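Local coordinates for endoribonuclease L-PSP/chorismate mutase-like domain-containing protein (Shewanella oneidensis, PDB 2OTM) that is of unknown function but belongs to the YjgF-like family and may act as an endoribonuclease, forming an assembly of three subunits, at residues Glu28-Ser31 against Gln36-Thr39; Ala78-Ala83 against Ser88-Ile93; Arg70-Asn75 against Ser144-Tyr149. All coordinates share one frame; numbering follows the deposited sequence.

Contact 1 (Glu28-Ser31 against Gln36-Thr39); sequences EPYS and QLMT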
ATOM      1  N   GLU B  28       2.862 -12.223  11.062  1.00 21.25           N
ATOM      2  CA  GLU B  28       2.460 -13.460  10.409  1.00 21.15           C
ATOM      3  C   GLU B  28       2.812 -13.393   8.928  1.00 21.60           C
ATOM      4  O   GLU B  28       2.668 -12.336   8.308  1.00 22.17           O
ATOM      5  CB  GLU B  28       0.933 -13.655  10.532  1.00 20.78           C
ATOM      6  CG  GLU B  28       0.425 -13.806  11.961  1.00 26.40           C
ATOM      7  CD  GLU B  28       0.969 -15.062  12.618  1.00 34.54           C
ATOM      8  OE1 GLU B  28       1.168 -16.060  11.891  1.00 33.40           O
ATOM      9  OE2 GLU B  28       1.228 -15.038  13.843  1.00 36.82           O
ATOM     10  N   PRO B  29       3.293 -14.496   8.355  1.00 23.97           N
ATOM     11  CA  PRO B  29       3.524 -14.553   6.915  1.00 25.05           C
ATOM     12  C   PRO B  29       2.310 -14.324   6.056  1.00 23.01           C
ATOM     13  O   PRO B  29       2.459 -13.938   4.919  1.00 23.47           O
ATOM     14  CB  PRO B  29       4.033 -15.976   6.693  1.00 24.60           C
ATOM     15  CG  PRO B  29       3.757 -16.686   7.919  1.00 32.41           C
ATOM     16  CD  PRO B  29       3.796 -15.706   9.010  1.00 28.24           C
ATOM     17  N   TYR B  30       1.122 -14.587   6.585  1.00 22.14           N
ATOM     18  CA  TYR B  30      -0.103 -14.244   5.898  1.00 22.02           C
ATOM     19  C   TYR B  30      -1.200 -14.024   6.915  1.00 22.27           C
ATOM     20  O   TYR B  30      -1.097 -14.470   8.080  1.00 21.29           O
ATOM     21  CB  TYR B  30      -0.523 -15.329   4.887  1.00 22.60           C
ATOM     22  CG  TYR B  30      -0.847 -16.673   5.484  1.00 21.14           C
ATOM     23  CD1 TYR B  30      -2.124 -16.988   5.905  1.00 23.12           C
ATOM     24  CD2 TYR B  30       0.135 -17.637   5.619  1.00 28.35           C
ATOM     25  CE1 TYR B  30      -2.405 -18.225   6.468  1.00 25.57           C
ATOM     26  CE2 TYR B  30      -0.136 -18.859   6.164  1.00 32.02           C
ATOM     27  CZ  TYR B  30      -1.403 -19.143   6.593  1.00 31.81           C
ATOM     28  OH  TYR B  30      -1.657 -20.372   7.133  1.00 37.26           O
ATOM     29  N   SER B  31      -2.246 -13.318   6.495  1.00 21.41           N
ATOM     30  CA  SER B  31      -3.436 -13.208   7.288  1.00 21.53           C
ATOM     31  C   SER B  31      -4.668 -13.409   6.419  1.00 22.66           C
ATOM     32  O   SER B  31      -4.602 -13.391   5.189  1.00 21.50           O
ATOM     33  CB  SER B  31      -3.481 -11.871   8.054  1.00 23.76           C
ATOM     34  OG  SER B  31      -3.462 -10.714   7.236  1.00 24.97           O
ATOM     35  N   GLN B  36     -10.463 -13.127   2.081  1.00 22.27           N
ATOM     36  CA  GLN B  36      -9.274 -12.464   1.560  1.00 22.49           C
ATOM     37  C   GLN B  36      -8.045 -12.916   2.322  1.00 23.59           C
ATOM     38  O   GLN B  36      -7.964 -12.745   3.525  1.00 26.25           O
ATOM     39  CB  GLN B  36      -9.438 -10.943   1.679  1.00 23.04           C
ATOM     40  CG  GLN B  36     -10.581 -10.417   0.837  1.00 27.57           C
ATOM     41  CD  GLN B  36     -10.951  -8.989   1.142  1.00 35.58           C
ATOM     42  OE1 GLN B  36     -12.090  -8.713   1.451  1.00 45.25           O
ATOM     43  NE2 GLN B  36      -9.998  -8.078   1.068  1.00 39.56           N
ATOM     44  N   LEU B  37      -7.113 -13.525   1.602  1.00 21.61           N
ATOM     45  CA  LEU B  37      -5.849 -14.003   2.122  1.00 21.95           C
ATOM     46  C   LEU B  37      -4.759 -13.070   1.601  1.00 22.27           C
ATOM     47  O   LEU B  37      -4.697 -12.816   0.397  1.00 23.58           O
ATOM     48  CB  LEU B  37      -5.621 -15.421   1.608  1.00 22.58           C
ATOM     49  CG  LEU B  37      -4.272 -16.120   1.790  1.00 27.53           C
ATOM     50  CD1 LEU B  37      -3.932 -16.303   3.219  1.00 28.81           C
ATOM     51  CD2 LEU B  37      -4.348 -17.476   1.114  1.00 31.28           C
HETATM   52  N   MSE B  38      -3.927 -12.547   2.496  1.00 22.50           N
HETATM   53  CA  MSE B  38      -2.897 -11.608   2.088  1.00 21.53           C
HETATM   54  C   MSE B  38      -1.570 -11.990   2.705  1.00 21.93           C
HETATM   55  O   MSE B  38      -1.496 -12.321   3.883  1.00 21.04           O
HETATM   56  CB  MSE B  38      -3.297 -10.202   2.466  1.00 22.29           C
HETATM   57  CG  MSE B  38      -3.543  -9.997   3.925  1.00 28.37           C
HETATM   58 SE   MSE B  38      -4.559  -8.398   4.178  0.75 29.81          SE
HETATM   59  CE  MSE B  38      -6.211  -8.921   3.460  1.00 30.04           C
ATOM     60  N   THR B  39      -0.510 -11.943   1.905  1.00 21.37           N
ATOM     61  CA  THR B  39       0.822 -12.259   2.417  1.00 20.26           C
ATOM     62  C   THR B  39       1.490 -11.014   3.026  1.00 21.37           C
ATOM     63  O   THR B  39       1.102  -9.877   2.757  1.00 21.22           O
ATOM     64  CB  THR B  39       1.724 -12.840   1.319  1.00 23.05           C
ATOM     65  OG1 THR B  39       2.122 -11.795   0.404  1.00 21.01           O
ATOM     66  CG2 THR B  39       0.995 -13.938   0.583  1.00 19.17           C
TER
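Tyr30 and Ser31 run antiparallel to Met38 and Thr39 on neighbouring strands. The end-to-end directions of the two touching parts are 166° apart. Ser31 and Met38 make a hydrogen-bonded pair. Ser31 N donates to Met38 O at 2.9 Å, and Met38 N returns the bond to Ser31 O at 2.9 Å. Both donors approach nearly head-on, with C=O...N angles of 161°. Tyr30 and Thr39 make the adjoining non-hydrogen-bonded pair, and their CA atoms lie 4.1 Å apart. A CA-H...O contact joins the two pairs: Tyr30 CA sits 3.1 Å from Met38 O, the same oxygen that accepts from Ser31 N.

The side chains of Tyr30 and Thr39 leave one face of the sheet. Tyr30 CG stands between the backbone N and the carbonyl carbon (chi1 63°), and the far end of the ring leads off from strand 36-39. One ring carbon, Tyr30 CD1, still meets Leu37: it is 3.3 Å from Leu37 CD1, a tight apolar touch. The methyl comes to the ring at a slant. Helix 62-84 covers this face, with Gln79 and Ala83 against Tyr30 and Leu80 against Thr39.

Ser31 and Met38, a selenomethionine, occupy the other face. Ser31 OG lies 3.4 Å from Met38 CG and 4.0 Å from Met38 SE, so the hydroxyl rests alongside the bent selenomethionine chain. Its polar needs are met by Ser131 OG and Tyr94 O of the second subunit. Met38 packs on Arg95 of that subunit. One face therefore serves the core of the chain and the other the subunit interface. This is a two-stranded antiparallel beta hairpin at the margin of the chain's mixed sheet, used here in building the trimer.

Contact 2 (Ala78-Ala83 against Ser88-Ile93); sequences AQLKQA and SRIKQI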
ATOM      1  N   ALA B  78       4.563 -20.071  -2.987  1.00 22.20           N
ATOM      2  CA  ALA B  78       4.872 -21.063  -1.964  1.00 23.69           C
ATOM      3  C   ALA B  78       4.136 -20.719  -0.663  1.00 23.61           C
ATOM      4  O   ALA B  78       3.589 -21.601   0.018  1.00 22.72           O
ATOM      5  CB  ALA B  78       6.400 -21.198  -1.757  1.00 24.47           C
ATOM      6  N   GLN B  79       4.079 -19.439  -0.335  1.00 22.70           N
ATOM      7  CA  GLN B  79       3.413 -19.005   0.882  1.00 24.23           C
ATOM      8  C   GLN B  79       1.916 -19.305   0.792  1.00 24.44           C
ATOM      9  O   GLN B  79       1.310 -19.767   1.752  1.00 25.79           O
ATOM     10  CB  GLN B  79       3.627 -17.497   1.063  1.00 25.64           C
ATOM     11  CG  GLN B  79       3.040 -16.930   2.348  1.00 26.67           C
ATOM     12  CD  GLN B  79       3.751 -17.482   3.532  1.00 35.05           C
ATOM     13  OE1 GLN B  79       4.867 -17.066   3.823  1.00 38.85           O
ATOM     14  NE2 GLN B  79       3.133 -18.455   4.207  1.00 31.27           N
ATOM     15  N   LEU B  80       1.337 -19.047  -0.374  1.00 23.90           N
ATOM     16  CA  LEU B  80      -0.093 -19.274  -0.589  1.00 24.15           C
ATOM     17  C   LEU B  80      -0.389 -20.764  -0.500  1.00 24.26           C
ATOM     18  O   LEU B  80      -1.406 -21.159   0.076  1.00 25.53           O
ATOM     19  CB  LEU B  80      -0.543 -18.733  -1.948  1.00 25.50           C
ATOM     20  CG  LEU B  80      -0.487 -17.214  -2.142  1.00 22.46           C
ATOM     21  CD1 LEU B  80      -0.917 -16.883  -3.549  1.00 23.36           C
ATOM     22  CD2 LEU B  80      -1.343 -16.483  -1.097  1.00 21.23           C
ATOM     23  N   LYS B  81       0.491 -21.581  -1.065  1.00 23.08           N
ATOM     24  CA  LYS B  81       0.280 -23.028  -1.027  1.00 25.70           C
ATOM     25  C   LYS B  81       0.309 -23.567   0.397  1.00 28.62           C
ATOM     26  O   LYS B  81      -0.434 -24.498   0.749  1.00 25.60           O
ATOM     27  CB  LYS B  81       1.333 -23.774  -1.843  1.00 27.57           C
ATOM     28  CG  LYS B  81       1.107 -25.306  -1.813  1.00 30.78           C
ATOM     29  CD  LYS B  81       1.483 -25.980  -3.097  1.00 29.66           C
ATOM     30  CE  LYS B  81       1.393 -27.513  -2.973  1.00 29.08           C
ATOM     31  NZ  LYS B  81       0.007 -28.068  -3.160  1.00 20.97           N
ATOM     32  N   GLN B  82       1.191 -22.997   1.213  1.00 27.16           N
ATOM     33  CA  GLN B  82       1.249 -23.371   2.616  1.00 28.94           C
ATOM     34  C   GLN B  82      -0.037 -23.012   3.336  1.00 28.70           C
ATOM     35  O   GLN B  82      -0.530 -23.787   4.143  1.00 31.22           O
ATOM     36  CB  GLN B  82       2.434 -22.706   3.297  1.00 28.39           C
ATOM     37  CG  GLN B  82       2.772 -23.289   4.650  1.00 36.40           C
ATOM     38  CD  GLN B  82       3.712 -22.381   5.423  1.00 46.98           C
ATOM     39  OE1 GLN B  82       4.844 -22.755   5.709  1.00 50.77           O
ATOM     40  NE2 GLN B  82       3.259 -21.163   5.724  1.00 45.81           N
ATOM     41  N   ALA B  83      -0.585 -21.848   3.031  1.00 26.43           N
ATOM     42  CA  ALA B  83      -1.812 -21.407   3.629  1.00 26.56           C
ATOM     43  C   ALA B  83      -3.028 -22.234   3.182  1.00 27.33           C
ATOM     44  O   ALA B  83      -3.873 -22.541   4.014  1.00 27.79           O
ATOM     45  CB  ALA B  83      -2.044 -19.957   3.298  1.00 24.12           C
ATOM     46  N   SER B  88      -5.464 -24.829  -6.230  1.00 22.51           N
ATOM     47  CA  SER B  88      -6.795 -24.809  -6.868  1.00 22.64           C
ATOM     48  C   SER B  88      -7.875 -24.153  -6.034  1.00 23.43           C
ATOM     49  O   SER B  88      -8.924 -23.784  -6.534  1.00 23.09           O
ATOM     50  CB  SER B  88      -7.257 -26.244  -7.148  1.00 22.93           C
ATOM     51  OG  SER B  88      -6.421 -26.827  -8.113  1.00 24.18           O
ATOM     52  N   ARG B  89      -7.639 -24.076  -4.737  1.00 22.85           N
ATOM     53  CA  ARG B  89      -8.581 -23.450  -3.800  1.00 24.93           C
ATOM     54  C   ARG B  89      -8.650 -21.927  -3.933  1.00 24.92           C
ATOM     55  O   ARG B  89      -9.598 -21.276  -3.459  1.00 27.47           O
ATOM     56  CB  ARG B  89      -8.257 -23.866  -2.377  1.00 23.40           C
ATOM     57  CG  ARG B  89      -8.435 -25.387  -2.162  1.00 25.49           C
ATOM     58  CD  ARG B  89      -8.027 -25.898  -0.784  1.00 27.93           C
ATOM     59  NE  ARG B  89      -8.282 -27.348  -0.757  1.00 27.59           N
ATOM     60  CZ  ARG B  89      -7.590 -28.273  -0.086  1.00 34.48           C
ATOM     61  NH1 ARG B  89      -6.582 -27.950   0.701  1.00 25.68           N
ATOM     62  NH2 ARG B  89      -7.935 -29.556  -0.194  1.00 29.31           N
ATOM     63  N   ILE B  90      -7.668 -21.355  -4.597  1.00 24.35           N
ATOM     64  CA  ILE B  90      -7.673 -19.900  -4.838  1.00 23.05           C
ATOM     65  C   ILE B  90      -8.635 -19.546  -5.965  1.00 23.89           C
ATOM     66  O   ILE B  90      -8.478 -20.009  -7.105  1.00 24.26           O
ATOM     67  CB  ILE B  90      -6.250 -19.399  -5.109  1.00 23.05           C
ATOM     68  CG1 ILE B  90      -5.420 -19.519  -3.817  1.00 28.96           C
ATOM     69  CG2 ILE B  90      -6.243 -17.901  -5.663  1.00 24.50           C
ATOM     70  CD1 ILE B  90      -3.960 -19.456  -4.008  1.00 25.32           C
ATOM     71  N   LYS B  91      -9.662 -18.759  -5.652  1.00 21.72           N
ATOM     72  CA  LYS B  91     -10.585 -18.272  -6.676  1.00 21.97           C
ATOM     73  C   LYS B  91      -9.928 -17.258  -7.604  1.00 23.34           C
ATOM     74  O   LYS B  91     -10.139 -17.285  -8.799  1.00 21.39           O
ATOM     75  CB  LYS B  91     -11.798 -17.629  -6.030  1.00 23.23           C
ATOM     76  CG  LYS B  91     -12.672 -18.635  -5.323  1.00 30.62           C
ATOM     77  CD  LYS B  91     -13.956 -17.986  -4.805  1.00 38.14           C
ATOM     78  CE  LYS B  91     -14.863 -19.042  -4.153  1.00 42.82           C
ATOM     79  NZ  LYS B  91     -16.247 -18.551  -3.941  1.00 45.53           N
ATOM     80  N   GLN B  92      -9.129 -16.357  -7.037  1.00 22.87           N
ATOM     81  CA  GLN B  92      -8.379 -15.384  -7.832  1.00 23.03           C
ATOM     82  C   GLN B  92      -7.274 -14.786  -7.017  1.00 21.05           C
ATOM     83  O   GLN B  92      -7.414 -14.631  -5.827  1.00 21.87           O
ATOM     84  CB  GLN B  92      -9.273 -14.223  -8.329  1.00 25.12           C
ATOM     85  CG  GLN B  92     -10.118 -13.559  -7.259  1.00 34.02           C
ATOM     86  CD  GLN B  92     -10.735 -12.208  -7.707  1.00 36.16           C
ATOM     87  OE1 GLN B  92     -10.361 -11.633  -8.742  1.00 38.59           O
ATOM     88  NE2 GLN B  92     -11.670 -11.705  -6.911  1.00 21.25           N
ATOM     89  N   ILE B  93      -6.171 -14.482  -7.674  1.00 21.46           N
ATOM     90  CA  ILE B  93      -5.149 -13.602  -7.135  1.00 20.60           C
ATOM     91  C   ILE B  93      -5.541 -12.246  -7.648  1.00 21.10           C
ATOM     92  O   ILE B  93      -5.265 -11.940  -8.807  1.00 22.77           O
ATOM     93  CB  ILE B  93      -3.738 -13.906  -7.679  1.00 23.23           C
ATOM     94  CG1 ILE B  93      -3.351 -15.381  -7.494  1.00 27.97           C
ATOM     95  CG2 ILE B  93      -2.710 -12.962  -6.996  1.00 17.63           C
ATOM     96  CD1 ILE B  93      -3.125 -15.741  -6.124  1.00 26.93           C
TER
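Helix 62-84 is the connecting helix of a beta-alpha-beta crossover. The crossover links strand 36-39 to the parallel strand 92-100, with strand 146-153 lying between them in the sheet. The connection also passes through the short hairpin 45-50 before the helix. Near the end of this helix Leu80 meets Ile90 and Ile93 on the returning chain. The contact is small, apolar and buried.

Leu80 carries the helix side alone. Its CG is anti to the carbonyl carbon (chi1 -66°), and one methyl serves both partners. Leu80 CD1 meets Ile93 CD1 at 3.6 Å, tip to tip. The same Leu80 CD1 is 4.0 Å from Ile90 CD1, and the Leu80 and Ile90 side chains cross at about a right angle. Ile90 CD1 also comes within 4.1 Å of Leu80 CB, so it lies across the base of the leucine as well as near its end.

Leu37 and Leu150 also pack on Leu80, and Ala152 packs on both isoleucines. Between these two, Lys91 and Gln92 both face Glu153 and form a classic beta bulge where strand 92-100 starts. The crossover helix packs here on one face of the sheet, as in the alpha/beta YjgF-like fold.

Contact 3 (Arg70-Asn75 against Ser144-Tyr149); sequences RLATLN and SLCLVY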
ATOM      1  N   ARG B  70       9.981 -12.305 -10.543  1.00 20.17           N
ATOM      2  CA  ARG B  70       9.477 -13.658 -10.805  1.00 19.50           C
ATOM      3  C   ARG B  70       9.821 -14.579  -9.625  1.00 21.12           C
ATOM      4  O   ARG B  70       8.963 -15.334  -9.148  1.00 21.09           O
ATOM      5  CB  ARG B  70      10.046 -14.178 -12.130  1.00 20.01           C
ATOM      6  CG  ARG B  70       9.582 -15.563 -12.561  1.00 20.85           C
ATOM      7  CD  ARG B  70      10.198 -15.940 -13.924  1.00 25.83           C
ATOM      8  NE  ARG B  70       9.936 -17.347 -14.303  1.00 26.73           N
ATOM      9  CZ  ARG B  70       8.876 -17.783 -14.997  1.00 34.42           C
ATOM     10  NH1 ARG B  70       7.930 -16.960 -15.407  1.00 29.19           N
ATOM     11  NH2 ARG B  70       8.756 -19.067 -15.280  1.00 34.03           N
ATOM     12  N   LEU B  71      11.062 -14.537  -9.149  1.00 19.39           N
ATOM     13  CA  LEU B  71      11.487 -15.400  -8.055  1.00 20.31           C
ATOM     14  C   LEU B  71      10.778 -15.036  -6.740  1.00 20.06           C
ATOM     15  O   LEU B  71      10.361 -15.923  -5.988  1.00 22.74           O
ATOM     16  CB  LEU B  71      13.002 -15.355  -7.886  1.00 20.95           C
ATOM     17  CG  LEU B  71      13.649 -16.290  -6.885  1.00 18.60           C
ATOM     18  CD1 LEU B  71      13.234 -17.768  -7.077  1.00 20.09           C
ATOM     19  CD2 LEU B  71      15.173 -16.073  -6.916  1.00 18.27           C
ATOM     20  N   ALA B  72      10.653 -13.744  -6.447  1.00 18.53           N
ATOM     21  CA  ALA B  72       9.879 -13.308  -5.261  1.00 17.46           C
ATOM     22  C   ALA B  72       8.432 -13.792  -5.320  1.00 18.67           C
ATOM     23  O   ALA B  72       7.833 -14.182  -4.300  1.00 20.68           O
ATOM     24  CB  ALA B  72       9.934 -11.762  -5.145  1.00 15.64           C
ATOM     25  N   THR B  73       7.868 -13.788  -6.527  1.00 20.50           N
ATOM     26  CA  THR B  73       6.478 -14.223  -6.720  1.00 19.06           C
ATOM     27  C   THR B  73       6.384 -15.749  -6.566  1.00 20.39           C
ATOM     28  O   THR B  73       5.423 -16.263  -6.014  1.00 21.81           O
ATOM     29  CB  THR B  73       5.930 -13.758  -8.060  1.00 20.25           C
ATOM     30  OG1 THR B  73       5.982 -12.313  -8.114  1.00 17.27           O
ATOM     31  CG2 THR B  73       4.495 -14.221  -8.222  1.00 20.57           C
ATOM     32  N   LEU B  74       7.396 -16.473  -7.021  1.00 19.79           N
ATOM     33  CA  LEU B  74       7.428 -17.914  -6.773  1.00 22.55           C
ATOM     34  C   LEU B  74       7.436 -18.191  -5.286  1.00 21.76           C
ATOM     35  O   LEU B  74       6.753 -19.107  -4.827  1.00 21.46           O
ATOM     36  CB  LEU B  74       8.664 -18.543  -7.432  1.00 21.82           C
ATOM     37  CG  LEU B  74       8.726 -20.060  -7.475  1.00 28.67           C
ATOM     38  CD1 LEU B  74       7.562 -20.625  -8.331  1.00 22.68           C
ATOM     39  CD2 LEU B  74      10.085 -20.495  -8.005  1.00 26.33           C
ATOM     40  N   ASN B  75       8.213 -17.409  -4.531  1.00 20.84           N
ATOM     41  CA  ASN B  75       8.192 -17.476  -3.063  1.00 20.78           C
ATOM     42  C   ASN B  75       6.812 -17.161  -2.497  1.00 20.73           C
ATOM     43  O   ASN B  75       6.313 -17.883  -1.646  1.00 23.13           O
ATOM     44  CB  ASN B  75       9.247 -16.533  -2.442  1.00 20.87           C
ATOM     45  CG  ASN B  75      10.626 -17.166  -2.370  1.00 21.49           C
ATOM     46  OD1 ASN B  75      10.990 -17.744  -1.333  1.00 23.30           O
ATOM     47  ND2 ASN B  75      11.379 -17.110  -3.475  1.00 19.66           N
ATOM     48  N   SER B 144      17.322  -6.172  -0.272  1.00 18.68           N
ATOM     49  CA  SER B 144      16.697  -6.860  -1.378  1.00 19.02           C
ATOM     50  C   SER B 144      16.419  -5.918  -2.542  1.00 20.89           C
ATOM     51  O   SER B 144      16.071  -4.760  -2.365  1.00 20.23           O
ATOM     52  CB  SER B 144      15.388  -7.507  -0.933  1.00 18.99           C
ATOM     53  OG  SER B 144      14.833  -8.354  -1.944  1.00 19.35           O
ATOM     54  N   LEU B 145      16.549  -6.415  -3.763  1.00 19.54           N
ATOM     55  CA  LEU B 145      16.153  -5.628  -4.923  1.00 17.46           C
ATOM     56  C   LEU B 145      14.642  -5.408  -4.953  1.00 20.08           C
ATOM     57  O   LEU B 145      14.171  -4.369  -5.413  1.00 19.57           O
ATOM     58  CB  LEU B 145      16.597  -6.314  -6.193  1.00 19.54           C
ATOM     59  CG  LEU B 145      16.133  -5.720  -7.508  1.00 17.63           C
ATOM     60  CD1 LEU B 145      16.728  -4.316  -7.686  1.00 18.72           C
ATOM     61  CD2 LEU B 145      16.604  -6.680  -8.558  1.00 17.37           C
ATOM     62  N   CYS B 146      13.882  -6.379  -4.450  1.00 20.38           N
ATOM     63  CA  CYS B 146      12.449  -6.284  -4.531  1.00 21.21           C
ATOM     64  C   CYS B 146      11.727  -7.009  -3.419  1.00 22.41           C
ATOM     65  O   CYS B 146      12.295  -7.855  -2.713  1.00 21.54           O
ATOM     66  CB  CYS B 146      11.959  -6.818  -5.879  1.00 20.25           C
ATOM     67  SG  CYS B 146      12.193  -8.610  -6.145  1.00 25.20           S
ATOM     68  N   LEU B 147      10.465  -6.654  -3.286  1.00 20.09           N
ATOM     69  CA  LEU B 147       9.562  -7.307  -2.354  1.00 20.34           C
ATOM     70  C   LEU B 147       8.201  -7.433  -3.029  1.00 19.37           C
ATOM     71  O   LEU B 147       7.710  -6.464  -3.651  1.00 21.78           O
ATOM     72  CB  LEU B 147       9.503  -6.424  -1.108  1.00 23.27           C
ATOM     73  CG  LEU B 147       9.179  -6.824   0.309  1.00 33.22           C
ATOM     74  CD1 LEU B 147       9.981  -8.006   0.811  1.00 30.59           C
ATOM     75  CD2 LEU B 147       9.442  -5.566   1.166  1.00 31.05           C
ATOM     76  N   VAL B 148       7.545  -8.579  -2.848  1.00 19.83           N
ATOM     77  CA  VAL B 148       6.265  -8.837  -3.478  1.00 19.62           C
ATOM     78  C   VAL B 148       5.249  -9.232  -2.411  1.00 19.91           C
ATOM     79  O   VAL B 148       5.577  -9.964  -1.467  1.00 20.20           O
ATOM     80  CB  VAL B 148       6.422  -9.963  -4.571  1.00 21.42           C
ATOM     81  CG1 VAL B 148       5.103 -10.552  -4.964  1.00 28.26           C
ATOM     82  CG2 VAL B 148       7.184  -9.394  -5.794  1.00 24.15           C
ATOM     83  N   TYR B 149       4.022  -8.734  -2.571  1.00 19.11           N
ATOM     84  CA  TYR B 149       2.891  -9.063  -1.731  1.00 19.38           C
ATOM     85  C   TYR B 149       1.746  -9.498  -2.639  1.00 20.36           C
ATOM     86  O   TYR B 149       1.447  -8.837  -3.633  1.00 19.95           O
ATOM     87  CB  TYR B 149       2.412  -7.839  -0.948  1.00 19.40           C
ATOM     88  CG  TYR B 149       3.415  -7.263   0.003  1.00 19.30           C
ATOM     89  CD1 TYR B 149       4.457  -6.456  -0.440  1.00 22.11           C
ATOM     90  CD2 TYR B 149       3.285  -7.468   1.365  1.00 20.84           C
ATOM     91  CE1 TYR B 149       5.382  -5.916   0.461  1.00 26.85           C
ATOM     92  CE2 TYR B 149       4.213  -6.941   2.285  1.00 19.71           C
ATOM     93  CZ  TYR B 149       5.263  -6.166   1.813  1.00 23.14           C
ATOM     94  OH  TYR B 149       6.138  -5.633   2.727  1.00 21.40           O
TER
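Leu71 O, just before the Ala72 that packs on Val148, is gripped twice by Asn75. Asn75 N gives the ordinary helical bond at 3.0 Å. Asn75 ND2 adds a second one at 3.0 Å, almost straight, with an angle of 173° at the hydrogen. The two donors reach Leu71 O from opposite faces of its carbonyl plane. Asn75 ND2 also bonds to Tyr45 O, which limits the rotation of the amide.

The contact itself is a helix packed on a sheet in the alpha/beta YjgF-like fold. Helix 70-75 crosses strand 146-149 at 39°, with the axes of these short segments 7.8 Å apart at closest. Ala72 provides a small side chain that lets the helix come near. Its CB points toward the strand and lies 3.7 Å from Val148 CG2 and 4.0 Å from Cys146 SG. Cys146 and Val148 are two residues apart and present their side chains to the helix, with Leu147 turned away.

Ser144 OG donates to Cys146 O at 2.7 Å, at the start of strand 146-149. Thr73 also packs against Ala116, Leu119 and Leu120 of helix 109-124. Its hydroxyl bonds to Cys69 O, within its own helix. The Thr73 and Val148 side chains cross at a slant, with Thr73 OG1 3.7 Å from Val148 CG1 and 3.9 Å from Val148 CG2.

In the fold
All three contacts reach the same five-stranded mixed sheet. Contact 1 comes first along the chain and closes before the others open. Contact 2 is nested inside the long loop closed by contact 3. The centres of contacts 1 and 2 are about 10 Å apart, and those touch: Pro29 CB lies 3.2 Å from Gln79 OE1. The centre of contact 3 is about 15 Å from that of contact 1 and about 16 Å from that of contact 2. Helix 62-84 is shared by contacts 2 and 3 and also covers one face of contact 1's hairpin. One long helix thus spans the sheet from its centre to its edge, leaving the hairpin's other face for a neighbouring subunit.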